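Local atomic coordinates of hypothetical protein (Methanosarcina mazei, PDB entry 2I1S), a protein that is of unknown function but belongs to the family of proteins resembling ORF-3 of plasmid pRiA4b. Residues Tyr32-Leu37 / Phe55-Pro60; Lys39-Val44 / Trp111-Arg116; Glu142-Val147 / Glu151-Val156; Ile22-Gln27 / Ala43-Glu48. All coordinates share one frame; numbering follows the deposited sequence.

Contact 1: residues Tyr32-Leu37 / Phe55-Pro60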
loop_
_atom_site.group_PDB
_atom_site.type_symbol
_atom_site.label_atom_id
_atom_site.label_comp_id
_atom_site.label_asym_id
_atom_site.label_seq_id
_atom_site.Cartn_x
_atom_site.Cartn_y
_atom_site.Cartn_z
ATOM N N TYR A 32 -10.739 2.461 -12.054
ATOM C CA TYR A 32 -10.715 2.381 -10.601
ATOM C C TYR A 32 -10.807 3.735 -9.943
ATOM O O TYR A 32 -10.216 4.700 -10.429
ATOM C CB TYR A 32 -9.432 1.691 -10.133
ATOM C CG TYR A 32 -9.646 0.288 -9.591
ATOM C CD1 TYR A 32 -10.718 -0.499 -10.023
ATOM C CD2 TYR A 32 -8.755 -0.254 -8.664
ATOM C CE1 TYR A 32 -10.913 -1.770 -9.515
ATOM C CE2 TYR A 32 -8.933 -1.508 -8.162
ATOM C CZ TYR A 32 -9.999 -2.271 -8.588
ATOM O OH TYR A 32 -10.168 -3.536 -8.048
ATOM N N THR A 33 -11.586 3.792 -8.853
ATOM C CA THR A 33 -11.661 4.968 -8.008
ATOM C C THR A 33 -10.526 4.848 -6.993
ATOM O O THR A 33 -9.851 3.810 -6.924
ATOM C CB THR A 33 -13.020 5.079 -7.280
ATOM O OG1 THR A 33 -13.181 3.977 -6.373
ATOM C CG2 THR A 33 -14.176 5.069 -8.261
ATOM N N PHE A 34 -10.291 5.905 -6.217
ATOM C CA PHE A 34 -9.367 5.812 -5.093
ATOM C C PHE A 34 -9.842 4.847 -4.000
ATOM O O PHE A 34 -9.016 4.212 -3.367
ATOM C CB PHE A 34 -8.975 7.199 -4.575
ATOM C CG PHE A 34 -7.976 7.893 -5.467
ATOM C CD1 PHE A 34 -6.623 7.917 -5.137
ATOM C CD2 PHE A 34 -8.374 8.455 -6.671
ATOM C CE1 PHE A 34 -5.686 8.538 -5.990
ATOM C CE2 PHE A 34 -7.446 9.065 -7.524
ATOM C CZ PHE A 34 -6.103 9.115 -7.184
ATOM N N LEU A 35 -11.150 4.691 -3.805
ATOM C CA LEU A 35 -11.630 3.717 -2.823
ATOM C C LEU A 35 -11.150 2.323 -3.201
ATOM O O LEU A 35 -10.588 1.613 -2.371
ATOM C CB LEU A 35 -13.156 3.751 -2.670
ATOM C CG LEU A 35 -13.788 2.788 -1.648
ATOM C CD1 LEU A 35 -13.184 2.965 -0.222
ATOM C CD2 LEU A 35 -15.290 2.958 -1.579
ATOM N N ASP A 36 -11.382 1.961 -4.456
ATOM C CA ASP A 36 -10.930 0.706 -5.053
ATOM C C ASP A 36 -9.445 0.448 -4.845
ATOM O O ASP A 36 -9.050 -0.696 -4.521
ATOM C CB ASP A 36 -11.200 0.724 -6.563
ATOM C CG ASP A 36 -12.673 0.607 -6.918
ATOM O OD1 ASP A 36 -13.446 -0.013 -6.152
ATOM O OD2 ASP A 36 -13.058 1.132 -7.982
ATOM N N LEU A 37 -8.638 1.503 -5.016
ATOM C CA LEU A 37 -7.192 1.451 -4.780
ATOM C C LEU A 37 -6.821 1.294 -3.295
ATOM O O LEU A 37 -5.927 0.501 -2.951
ATOM C CB LEU A 37 -6.515 2.686 -5.384
ATOM C CG LEU A 37 -4.999 2.852 -5.184
ATOM C CD1 LEU A 37 -4.245 1.733 -5.892
ATOM C CD2 LEU A 37 -4.453 4.234 -5.605
ATOM N N PHE A 55 -5.139 9.682 0.648
ATOM C CA PHE A 55 -4.179 9.884 -0.410
ATOM C C PHE A 55 -3.872 11.394 -0.497
ATOM O O PHE A 55 -4.750 12.235 -0.236
ATOM C CB PHE A 55 -4.727 9.421 -1.762
ATOM C CG PHE A 55 -5.189 7.980 -1.797
ATOM C CD1 PHE A 55 -4.343 6.976 -2.271
ATOM C CD2 PHE A 55 -6.488 7.627 -1.375
ATOM C CE1 PHE A 55 -4.765 5.639 -2.303
ATOM C CE2 PHE A 55 -6.919 6.301 -1.409
ATOM C CZ PHE A 55 -6.033 5.291 -1.879
ATOM N N GLU A 56 -2.620 11.708 -0.812
ATOM C CA GLU A 56 -2.194 13.038 -1.231
ATOM C C GLU A 56 -1.635 12.905 -2.652
ATOM O O GLU A 56 -0.718 12.127 -2.890
ATOM C CB GLU A 56 -1.061 13.554 -0.351
ATOM C CG GLU A 56 -1.448 14.122 0.993
ATOM C CD GLU A 56 -0.239 14.672 1.757
ATOM O OE1 GLU A 56 0.896 14.729 1.178
ATOM O OE2 GLU A 56 -0.433 15.047 2.943
ATOM N N MET A 57 -2.168 13.675 -3.587
ATOM C CA MET A 57 -1.673 13.637 -4.978
ATOM C C MET A 57 -1.837 15.018 -5.624
ATOM O O MET A 57 -2.821 15.720 -5.350
ATOM C CB MET A 57 -2.427 12.539 -5.753
ATOM C CG MET A 57 -1.963 12.283 -7.160
ATOM S SD MET A 57 -2.402 10.647 -7.775
ATOM C CE MET A 57 -1.113 10.554 -8.973
ATOM N N VAL A 58 -0.860 15.420 -6.443
ATOM C CA VAL A 58 -1.030 16.552 -7.370
ATOM C C VAL A 58 -2.171 16.296 -8.386
ATOM O O VAL A 58 -2.216 15.239 -9.046
ATOM C CB VAL A 58 0.291 16.871 -8.149
ATOM C CG1 VAL A 58 0.026 17.773 -9.334
ATOM C CG2 VAL A 58 1.326 17.488 -7.227
ATOM N N ASN A 59 -3.078 17.263 -8.510
ATOM C CA ASN A 59 -4.142 17.193 -9.495
ATOM C C ASN A 59 -3.642 17.759 -10.845
ATOM O O ASN A 59 -3.273 18.919 -10.931
ATOM C CB ASN A 59 -5.361 17.936 -8.942
ATOM C CG ASN A 59 -6.546 17.989 -9.910
ATOM O OD1 ASN A 59 -6.495 17.507 -11.046
ATOM N ND2 ASN A 59 -7.629 18.605 -9.448
ATOM N N PRO A 60 -3.587 16.918 -11.899
ATOM C CA PRO A 60 -3.030 17.366 -13.189
ATOM C C PRO A 60 -3.780 18.507 -13.856
ATOM O O PRO A 60 -3.176 19.255 -14.644
ATOM C CB PRO A 60 -3.103 16.122 -14.077
ATOM C CG PRO A 60 -4.010 15.144 -13.362
ATOM C CD PRO A 60 -3.995 15.496 -11.913
#

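Contact 2: residues Lys39-Val44 / Trp111-Arg116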
loop_
_atom_site.group_PDB
_atom_site.type_symbol
_atom_site.label_atom_id
_atom_site.label_comp_id
_atom_site.label_asym_id
_atom_site.label_seq_id
_atom_site.Cartn_x
_atom_site.Cartn_y
_atom_site.Cartn_z
ATOM N N LYS A 39 -8.554 -0.254 -1.166
ATOM C CA LYS A 39 -8.802 -1.686 -0.910
ATOM C C LYS A 39 -7.736 -2.632 -1.466
ATOM O O LYS A 39 -7.544 -3.714 -0.929
ATOM C CB LYS A 39 -10.180 -2.103 -1.396
ATOM C CG LYS A 39 -11.288 -1.450 -0.638
ATOM C CD LYS A 39 -12.608 -1.779 -1.268
ATOM C CE LYS A 39 -13.741 -1.127 -0.493
ATOM N NZ LYS A 39 -15.023 -1.115 -1.305
ATOM N N ALA A 40 -7.069 -2.240 -2.546
ATOM C CA ALA A 40 -6.054 -3.094 -3.178
ATOM C C ALA A 40 -4.755 -3.021 -2.355
ATOM O O ALA A 40 -4.108 -4.037 -2.066
ATOM C CB ALA A 40 -5.834 -2.685 -4.654
ATOM N N ILE A 41 -4.397 -1.803 -1.967
ATOM C CA ILE A 41 -3.394 -1.569 -0.922
ATOM C C ILE A 41 -3.618 -2.394 0.367
ATOM O O ILE A 41 -2.683 -3.070 0.846
ATOM C CB ILE A 41 -3.199 -0.022 -0.609
ATOM C CG1 ILE A 41 -2.814 0.745 -1.881
ATOM C CG2 ILE A 41 -2.091 0.172 0.472
ATOM C CD1 ILE A 41 -2.807 2.310 -1.682
ATOM N N GLN A 42 -4.831 -2.351 0.926
ATOM C CA GLN A 42 -5.099 -3.130 2.139
ATOM C C GLN A 42 -4.823 -4.616 1.916
ATOM O O GLN A 42 -4.325 -5.310 2.822
ATOM C CB GLN A 42 -6.563 -2.954 2.635
ATOM C CG GLN A 42 -6.920 -1.596 3.207
ATOM C CD GLN A 42 -6.147 -1.259 4.452
ATOM O OE1 GLN A 42 -6.295 -1.903 5.463
ATOM N NE2 GLN A 42 -5.342 -0.205 4.392
ATOM N N ALA A 43 -5.174 -5.087 0.718
ATOM C CA ALA A 43 -5.060 -6.481 0.305
ATOM C C ALA A 43 -3.620 -6.931 0.176
ATOM O O ALA A 43 -3.251 -7.946 0.767
ATOM C CB ALA A 43 -5.809 -6.714 -0.998
ATOM N N VAL A 44 -2.798 -6.150 -0.532
ATOM C CA VAL A 44 -1.381 -6.514 -0.780
ATOM C C VAL A 44 -0.517 -6.441 0.457
ATOM O O VAL A 44 0.468 -7.201 0.569
ATOM C CB VAL A 44 -0.681 -5.762 -1.996
ATOM C CG1 VAL A 44 -1.372 -6.067 -3.251
ATOM C CG2 VAL A 44 -0.576 -4.242 -1.763
ATOM N N TRP A 111 1.563 4.873 8.764
ATOM C CA TRP A 111 2.106 4.101 7.650
ATOM C C TRP A 111 1.908 4.873 6.381
ATOM O O TRP A 111 0.802 5.371 6.113
ATOM C CB TRP A 111 1.397 2.737 7.507
ATOM C CG TRP A 111 1.444 1.860 8.757
ATOM C CD1 TRP A 111 0.375 1.407 9.462
ATOM C CD2 TRP A 111 2.617 1.323 9.405
ATOM N NE1 TRP A 111 0.797 0.647 10.528
ATOM C CE2 TRP A 111 2.165 0.564 10.513
ATOM C CE3 TRP A 111 4.003 1.420 9.164
ATOM C CZ2 TRP A 111 3.052 -0.112 11.388
ATOM C CZ3 TRP A 111 4.891 0.767 10.027
ATOM C CH2 TRP A 111 4.407 -0.011 11.129
ATOM N N GLN A 112 2.959 4.916 5.570
ATOM C CA GLN A 112 2.907 5.611 4.281
ATOM C C GLN A 112 3.336 4.712 3.176
ATOM O O GLN A 112 4.414 4.107 3.218
ATOM C CB GLN A 112 3.768 6.857 4.313
ATOM C CG GLN A 112 3.223 7.942 5.263
ATOM C CD GLN A 112 4.158 9.099 5.385
ATOM O OE1 GLN A 112 5.355 8.924 5.551
ATOM N NE2 GLN A 112 3.623 10.299 5.303
ATOM N N VAL A 113 2.486 4.619 2.173
ATOM C CA VAL A 113 2.782 3.830 1.007
ATOM C C VAL A 113 2.964 4.783 -0.177
ATOM O O VAL A 113 2.085 5.595 -0.429
ATOM C CB VAL A 113 1.655 2.836 0.719
ATOM C CG1 VAL A 113 1.974 2.025 -0.580
ATOM C CG2 VAL A 113 1.396 1.934 1.942
ATOM N N LYS A 114 4.113 4.703 -0.860
ATOM C CA LYS A 114 4.326 5.422 -2.125
ATOM C C LYS A 114 3.653 4.649 -3.230
ATOM O O LYS A 114 3.788 3.413 -3.336
ATOM C CB LYS A 114 5.804 5.559 -2.477
ATOM C CG LYS A 114 6.625 6.523 -1.679
ATOM C CD LYS A 114 8.110 6.400 -2.166
ATOM C CE LYS A 114 8.954 7.703 -1.998
ATOM N NZ LYS A 114 9.673 7.739 -0.685
ATOM N N VAL A 115 2.903 5.354 -4.049
ATOM C CA VAL A 115 2.211 4.693 -5.173
ATOM C C VAL A 115 2.795 5.330 -6.428
ATOM O O VAL A 115 2.749 6.549 -6.605
ATOM C CB VAL A 115 0.655 4.853 -5.121
ATOM C CG1 VAL A 115 0.003 4.086 -6.254
ATOM C CG2 VAL A 115 0.081 4.422 -3.748
ATOM N N ARG A 116 3.417 4.514 -7.255
ATOM C CA ARG A 116 4.022 4.997 -8.473
ATOM C C ARG A 116 3.445 4.227 -9.663
ATOM O O ARG A 116 3.503 3.012 -9.693
ATOM C CB ARG A 116 5.546 4.859 -8.372
ATOM C CG ARG A 116 6.273 4.898 -9.706
ATOM C CD ARG A 116 6.726 6.311 -10.066
ATOM N NE ARG A 116 7.713 6.824 -9.113
ATOM C CZ ARG A 116 9.019 6.954 -9.365
ATOM N NH1 ARG A 116 9.535 6.617 -10.555
ATOM N NH2 ARG A 116 9.811 7.437 -8.414
#

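Contact 3: residues Glu142-Val147 / Glu151-Val156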
loop_
_atom_site.group_PDB
_atom_site.type_symbol
_atom_site.label_atom_id
_atom_site.label_comp_id
_atom_site.label_asym_id
_atom_site.label_seq_id
_atom_site.Cartn_x
_atom_site.Cartn_y
_atom_site.Cartn_z
ATOM N N GLU A 142 -0.329 -4.842 11.479
ATOM C CA GLU A 142 -1.134 -3.810 12.042
ATOM C C GLU A 142 -0.616 -3.476 13.458
ATOM O O GLU A 142 -0.229 -4.375 14.190
ATOM C CB GLU A 142 -2.629 -4.226 12.058
ATOM C CG GLU A 142 -3.286 -4.290 10.656
ATOM C CD GLU A 142 -3.991 -2.982 10.265
ATOM O OE1 GLU A 142 -3.690 -1.943 10.896
ATOM O OE2 GLU A 142 -4.858 -2.979 9.337
ATOM N N ASP A 143 -0.591 -2.170 13.792
ATOM C CA ASP A 143 -0.457 -1.670 15.164
ATOM C C ASP A 143 0.972 -1.840 15.734
ATOM O O ASP A 143 1.209 -1.690 16.956
ATOM C CB ASP A 143 -1.515 -2.345 16.051
ATOM C CG ASP A 143 -2.923 -2.221 15.477
ATOM O OD1 ASP A 143 -3.327 -1.109 15.062
ATOM O OD2 ASP A 143 -3.643 -3.228 15.447
ATOM N N SER A 144 1.915 -2.129 14.831
ATOM C CA SER A 144 3.278 -2.507 15.231
ATOM C C SER A 144 4.199 -1.323 15.608
ATOM O O SER A 144 5.408 -1.512 15.772
ATOM C CB SER A 144 3.942 -3.401 14.178
ATOM O OG SER A 144 4.183 -2.693 12.978
ATOM N N GLY A 145 3.632 -0.123 15.704
ATOM C CA GLY A 145 4.352 1.047 16.212
ATOM C C GLY A 145 5.000 1.956 15.164
ATOM O O GLY A 145 5.798 2.811 15.527
ATOM N N GLY A 146 4.644 1.804 13.880
ATOM C CA GLY A 146 5.136 2.691 12.845
ATOM C C GLY A 146 6.482 2.154 12.372
ATOM O O GLY A 146 6.890 1.053 12.755
ATOM N N VAL A 147 7.188 2.890 11.524
ATOM C CA VAL A 147 8.419 2.319 10.968
ATOM C C VAL A 147 9.409 2.082 12.110
ATOM O O VAL A 147 10.056 1.020 12.181
ATOM C CB VAL A 147 8.980 3.094 9.745
ATOM C CG1 VAL A 147 7.971 3.075 8.631
ATOM C CG2 VAL A 147 9.319 4.523 10.065
ATOM N N GLU A 151 10.894 -1.654 13.007
ATOM C CA GLU A 151 12.337 -1.893 12.946
ATOM C C GLU A 151 12.930 -2.286 14.314
ATOM O O GLU A 151 13.808 -3.141 14.365
ATOM C CB GLU A 151 13.088 -0.718 12.317
ATOM C CG GLU A 151 12.899 -0.605 10.803
ATOM C CD GLU A 151 13.873 -1.457 9.949
ATOM O OE1 GLU A 151 14.290 -2.561 10.389
ATOM O OE2 GLU A 151 14.229 -1.003 8.815
ATOM N N GLU A 152 12.464 -1.681 15.405
ATOM C CA GLU A 152 12.916 -2.075 16.748
ATOM C C GLU A 152 12.633 -3.555 17.037
ATOM O O GLU A 152 13.516 -4.271 17.483
ATOM C CB GLU A 152 12.269 -1.227 17.844
ATOM C CG GLU A 152 12.762 0.203 17.936
ATOM C CD GLU A 152 11.909 1.047 18.909
ATOM O OE1 GLU A 152 11.044 0.448 19.619
ATOM O OE2 GLU A 152 12.103 2.301 18.962
ATOM N N MET A 153 11.407 -4.012 16.799
ATOM C CA MET A 153 11.095 -5.448 16.851
ATOM C C MET A 153 12.063 -6.325 16.009
ATOM O O MET A 153 12.565 -7.310 16.509
ATOM C CB MET A 153 9.656 -5.687 16.421
ATOM C CG MET A 153 8.643 -5.307 17.528
ATOM S SD MET A 153 6.922 -5.777 17.309
ATOM C CE MET A 153 6.562 -5.179 15.713
ATOM N N LEU A 154 12.336 -5.952 14.753
ATOM C CA LEU A 154 13.254 -6.721 13.892
ATOM C C LEU A 154 14.672 -6.771 14.413
ATOM O O LEU A 154 15.355 -7.764 14.202
ATOM C CB LEU A 154 13.259 -6.216 12.440
ATOM C CG LEU A 154 11.939 -6.288 11.661
ATOM C CD1 LEU A 154 12.186 -5.941 10.223
ATOM C CD2 LEU A 154 11.292 -7.674 11.801
ATOM N N GLU A 155 15.107 -5.696 15.078
ATOM C CA GLU A 155 16.433 -5.612 15.707
ATOM C C GLU A 155 16.527 -6.586 16.882
ATOM O O GLU A 155 17.490 -7.364 16.973
ATOM C CB GLU A 155 16.762 -4.173 16.156
ATOM C CG GLU A 155 17.175 -3.246 15.038
ATOM C CD GLU A 155 18.470 -3.693 14.337
ATOM O OE1 GLU A 155 19.570 -3.625 14.947
ATOM O OE2 GLU A 155 18.393 -4.101 13.159
ATOM N N VAL A 156 15.537 -6.527 17.768
ATOM C CA VAL A 156 15.316 -7.556 18.797
ATOM C C VAL A 156 15.394 -8.985 18.240
ATOM O O VAL A 156 16.051 -9.845 18.831
ATOM C CB VAL A 156 13.948 -7.369 19.530
ATOM C CG1 VAL A 156 13.561 -8.622 20.292
ATOM C CG2 VAL A 156 13.978 -6.167 20.467
#

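Contact 4: residues Ile22-Gln27 / Ala43-Glu48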
loop_
_atom_site.group_PDB
_atom_site.type_symbol
_atom_site.label_atom_id
_atom_site.label_comp_id
_atom_site.label_asym_id
_atom_site.label_seq_id
_atom_site.Cartn_x
_atom_site.Cartn_y
_atom_site.Cartn_z
ATOM N N ILE A 22 10.084 -2.772 1.493
ATOM C CA ILE A 22 8.929 -3.652 1.417
ATOM C C ILE A 22 8.075 -3.091 0.272
ATOM O O ILE A 22 7.713 -1.911 0.309
ATOM C CB ILE A 22 8.104 -3.641 2.737
ATOM C CG1 ILE A 22 8.950 -4.003 3.989
ATOM C CG2 ILE A 22 6.870 -4.505 2.609
ATOM C CD1 ILE A 22 8.222 -3.701 5.303
ATOM N N TRP A 23 7.805 -3.905 -0.757
ATOM C CA TRP A 23 7.040 -3.429 -1.926
ATOM C C TRP A 23 6.225 -4.536 -2.549
ATOM O O TRP A 23 6.488 -5.720 -2.312
ATOM C CB TRP A 23 7.930 -2.774 -3.001
ATOM C CG TRP A 23 8.971 -3.733 -3.614
ATOM C CD1 TRP A 23 10.237 -3.943 -3.155
ATOM C CD2 TRP A 23 8.791 -4.629 -4.723
ATOM N NE1 TRP A 23 10.861 -4.875 -3.906
ATOM C CE2 TRP A 23 10.002 -5.339 -4.871
ATOM C CE3 TRP A 23 7.709 -4.932 -5.585
ATOM C CZ2 TRP A 23 10.197 -6.324 -5.872
ATOM C CZ3 TRP A 23 7.901 -5.894 -6.584
ATOM C CH2 TRP A 23 9.167 -6.565 -6.739
ATOM N N ARG A 24 5.227 -4.112 -3.333
ATOM C CA ARG A 24 4.344 -4.974 -4.147
ATOM C C ARG A 24 4.115 -4.333 -5.498
ATOM O O ARG A 24 4.076 -3.093 -5.630
ATOM C CB ARG A 24 2.970 -5.151 -3.495
ATOM C CG ARG A 24 3.021 -5.297 -2.021
ATOM C CD ARG A 24 3.468 -6.677 -1.722
ATOM N NE ARG A 24 3.274 -7.106 -0.328
ATOM C CZ ARG A 24 4.273 -7.335 0.504
ATOM N NH1 ARG A 24 4.021 -7.825 1.675
ATOM N NH2 ARG A 24 5.526 -7.076 0.151
ATOM N N ARG A 25 3.982 -5.149 -6.520
ATOM C CA ARG A 25 3.583 -4.604 -7.823
ATOM C C ARG A 25 2.200 -5.159 -8.144
ATOM O O ARG A 25 1.966 -6.343 -8.003
ATOM C CB ARG A 25 4.651 -4.899 -8.922
ATOM C CG ARG A 25 5.425 -3.662 -9.324
ATOM C CD ARG A 25 6.507 -3.897 -10.398
ATOM N NE ARG A 25 7.733 -4.075 -9.659
ATOM C CZ ARG A 25 8.735 -3.220 -9.546
ATOM N NH1 ARG A 25 8.781 -2.098 -10.221
ATOM N NH2 ARG A 25 9.730 -3.538 -8.754
ATOM N N ILE A 26 1.264 -4.289 -8.475
ATOM C CA ILE A 26 -0.095 -4.722 -8.808
ATOM C C ILE A 26 -0.550 -4.073 -10.109
ATOM O O ILE A 26 -0.063 -2.988 -10.465
ATOM C CB ILE A 26 -1.137 -4.400 -7.675
ATOM C CG1 ILE A 26 -1.355 -2.878 -7.519
ATOM C CG2 ILE A 26 -0.791 -5.147 -6.362
ATOM C CD1 ILE A 26 -2.518 -2.456 -6.540
ATOM N N GLN A 27 -1.485 -4.715 -10.814
ATOM C CA GLN A 27 -2.127 -4.048 -11.960
ATOM C C GLN A 27 -3.619 -3.811 -11.676
ATOM O O GLN A 27 -4.346 -4.726 -11.263
ATOM C CB GLN A 27 -1.914 -4.838 -13.234
ATOM C CG GLN A 27 -0.440 -5.110 -13.569
ATOM C CD GLN A 27 -0.293 -6.029 -14.757
ATOM O OE1 GLN A 27 -1.230 -6.162 -15.544
ATOM N NE2 GLN A 27 0.880 -6.665 -14.909
ATOM N N ALA A 43 -5.174 -5.087 0.718
ATOM C CA ALA A 43 -5.060 -6.481 0.305
ATOM C C ALA A 43 -3.620 -6.931 0.176
ATOM O O ALA A 43 -3.251 -7.946 0.767
ATOM C CB ALA A 43 -5.809 -6.714 -0.998
ATOM N N VAL A 44 -2.798 -6.150 -0.532
ATOM C CA VAL A 44 -1.381 -6.514 -0.780
ATOM C C VAL A 44 -0.517 -6.441 0.457
ATOM O O VAL A 44 0.468 -7.201 0.569
ATOM C CB VAL A 44 -0.681 -5.762 -1.996
ATOM C CG1 VAL A 44 -1.372 -6.067 -3.251
ATOM C CG2 VAL A 44 -0.576 -4.242 -1.763
ATOM N N MET A 45 -0.924 -5.570 1.385
ATOM C CA MET A 45 -0.257 -5.378 2.684
ATOM C C MET A 45 -0.808 -6.222 3.804
ATOM O O MET A 45 -0.334 -6.142 4.945
ATOM C CB MET A 45 -0.303 -3.906 3.093
ATOM C CG MET A 45 0.563 -2.976 2.186
ATOM S SD MET A 45 2.227 -3.501 1.708
ATOM C CE MET A 45 2.521 -2.238 0.495
ATOM N N ASP A 46 -1.823 -7.026 3.510
ATOM C CA ASP A 46 -2.468 -7.848 4.529
ATOM C C ASP A 46 -2.896 -7.020 5.780
ATOM O O ASP A 46 -2.771 -7.431 6.957
ATOM C CB ASP A 46 -1.567 -9.056 4.837
ATOM C CG ASP A 46 -2.276 -10.128 5.643
ATOM O OD1 ASP A 46 -3.530 -10.058 5.770
ATOM O OD2 ASP A 46 -1.567 -11.050 6.139
ATOM N N TRP A 47 -3.410 -5.824 5.495
ATOM C CA TRP A 47 -3.959 -4.959 6.518
ATOM C C TRP A 47 -5.462 -5.244 6.718
ATOM O O TRP A 47 -6.078 -5.981 5.954
ATOM C CB TRP A 47 -3.668 -3.493 6.168
ATOM C CG TRP A 47 -2.233 -3.070 6.406
ATOM C CD1 TRP A 47 -1.342 -3.623 7.299
ATOM C CD2 TRP A 47 -1.530 -1.976 5.777
ATOM N NE1 TRP A 47 -0.145 -2.961 7.246
ATOM C CE2 TRP A 47 -0.229 -1.947 6.325
ATOM C CE3 TRP A 47 -1.877 -1.019 4.807
ATOM C CZ2 TRP A 47 0.737 -1.008 5.922
ATOM C CZ3 TRP A 47 -0.896 -0.081 4.398
ATOM C CH2 TRP A 47 0.374 -0.074 4.976
ATOM N N GLU A 48 -6.053 -4.647 7.744
ATOM C CA GLU A 48 -7.367 -5.072 8.236
ATOM C C GLU A 48 -8.452 -3.973 8.111
ATOM O O GLU A 48 -9.599 -4.148 8.523
ATOM C CB GLU A 48 -7.221 -5.507 9.698
ATOM C CG GLU A 48 -6.585 -6.847 9.949
ATOM C CD GLU A 48 -7.448 -7.966 9.485
ATOM O OE1 GLU A 48 -8.677 -7.797 9.411
ATOM O OE2 GLU A 48 -6.910 -9.032 9.167
HETATM O O HOH W 1 1.565 -8.943 2.307
#

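Contact 1: residues Tyr32-Leu37 / Phe55-Pro60
F34 and F55 carry the closest backbone approach, their CA atoms 8.1 Å apart, where the first turn of helix 34-44 lies over strand 53-58; no hydrogen bond joins the two segments, and side chains make most of the contact, with F34 O also 3.5 Å from F55 CZ. The rings form a T-shaped pair with planes at 75° and centroids 5.1 Å apart. F34 presents its edge: CD1 stands over the face of F55, 3.6 Å from its CG. The far end of the same ring meets sulfur, F34 CZ lying 4.0 Å from M57 SD, which sits beside the ring near its plane and makes a Met-aromatic contact. M57 gets there with CG anti to the backbone N (chi1 -175°) and the chain extended beyond it. L37, about one turn further along the helix, places CD2 3.6 Å from F55 CE1. An alanine in place of F55 is likely to open a gap under the helix, depriving F34 CD1 of the face it points into and L37 CD2 of its contact with the ring. The helix start is fixed locally by a capping box, in which T33 N bonds to D36 OD2 at 3.2 Å while the return bond from D36 N to T33 OG1 is weak. Y103 of strand 100-105 meets the F55 ring, Y93 of helix 90-93 meets F34, and I68 of strand 65-69 touches F34, so the helix start packs among the sheet and the short helix.

Contact 2: residues Lys39-Val44 / Trp111-Arg116
I41 meets two valines of strand 111-122 with two different branches, so one residue spans two inward-facing positions of the strand. Its CG2 lies 4.2 Å from V113 CG2, the two side chains running past each other in opposite directions. The longer branch reaches further along the strand and sets CD1 4.1 Å from V115 CG2, the chains here meeting at a slant. The split follows from the torsions: CG1 is anti to the carbonyl carbon (chi1 -57°) and CD1 continues the chain in extended form (chi2 172°), while CG2 takes the position anti to the backbone N. Both valines offer the methyl that lies beside their own backbone N. All three residues are buried, and the contact is wholly apolar, burying 97 Å² summed over both segments. L13 of strand 7-15 touches both valines, and Y103 of strand 100-105 touches I41, so strands on both sides of 111-122 supply the surroundings. This is helix-on-sheet packing, as in alpha+beta folds: helix 34-44 rests on one face of the mixed sheet, to which V113 and V115, alternate residues of the strand, point.

Contact 3: residues Glu142-Val147 / Glu151-Val156
V147 with E151 and S144 with M153 make a local contact between the turn leading into helix 146-157 and that helix's own first turns, in a partly buried region about 17 Å (centre to centre) from the middle of the chain. Its polar part is an ordinary helical bond, E151 N to V147 O at 2.9 Å and 171°, joining residues four apart. E151 CB also lies 3.5 Å from V147 O. The apolar part reaches back across the turn: M153 bends at its last torsion (chi3 -51°) and lays CE 3.5 Å from S144 CB. The hydroxyl of S144 is engaged otherwise, its OG bonding to P141 O, so the serine meets the methionine through carbon. Between the two, G145 and G146 both have positive phi; a side chain at G145 (phi 95°) would collide with the carbonyl oxygen of S144. W171 of helix 165-172 touches both S144 and M153, and L172 touches M153, while W111 of strand 111-122 packs on S144 and V147, setting the turn between that helix and the sheet.

Contact 4: residues Ile22-Gln27 / Ala43-Glu48
R24 runs its aliphatic part along V44, CG 3.7 Å from V44 CB, and then turns its guanidinium to the backbone beyond. A bend at chi2 (-77°) brings NE to V44 O at 2.9 Å in a nearly straight bond; that oxygen lies close to the guanidinium plane, although NE stands above the carbonyl plane. A water bridges R24 NH1 to the same oxygen, 2.7 Å from V44 O, while NH2 bonds to W23 O of its own strand at 3.0 Å and to R137 O. V44 ends helix 34-44, and D46 beyond it has positive phi, closing a Schellman motif, so R24 ties strand 22-29 to the helix C-terminus, where its charge would probably complement the dipole. A leucine in place of R24 would probably cost V44 O its NE donor, leave the bridging water without its NH1 mate, and take the side-chain donor from W23 O. M45 SD lies over one face of the R24 guanidinium, offset toward its rim, and F181 makes a cation-pi contact with R24. Further along, I26 CG2 meets V44 CG1, their exact spacing doubtful.

Contacts 1, 2 and 4 all place helix 34-44 on the same mixed sheet, at its start, middle and end, against strands 53-58, 111-122 and 22-29. Contacts 1 and 2 meet where F55 CE1 lies 3.9 Å from I41 CD1. Contact 2, its centre about 1 Å from that of the chain, is purely aliphatic; contact 1, its centre about 13 Å from the same point but still buried, is aromatic with sulfur; contact 4 adds a buried arginine at the helix end. Contact 3 differs, being local, only partly buried and held by a helical backbone bond. It nevertheless joins contacts 2 and 4, though not contact 1, through W111, which packs on S144 and G146, and through E142 OE2, probably hydrogen-bonded to E48 N.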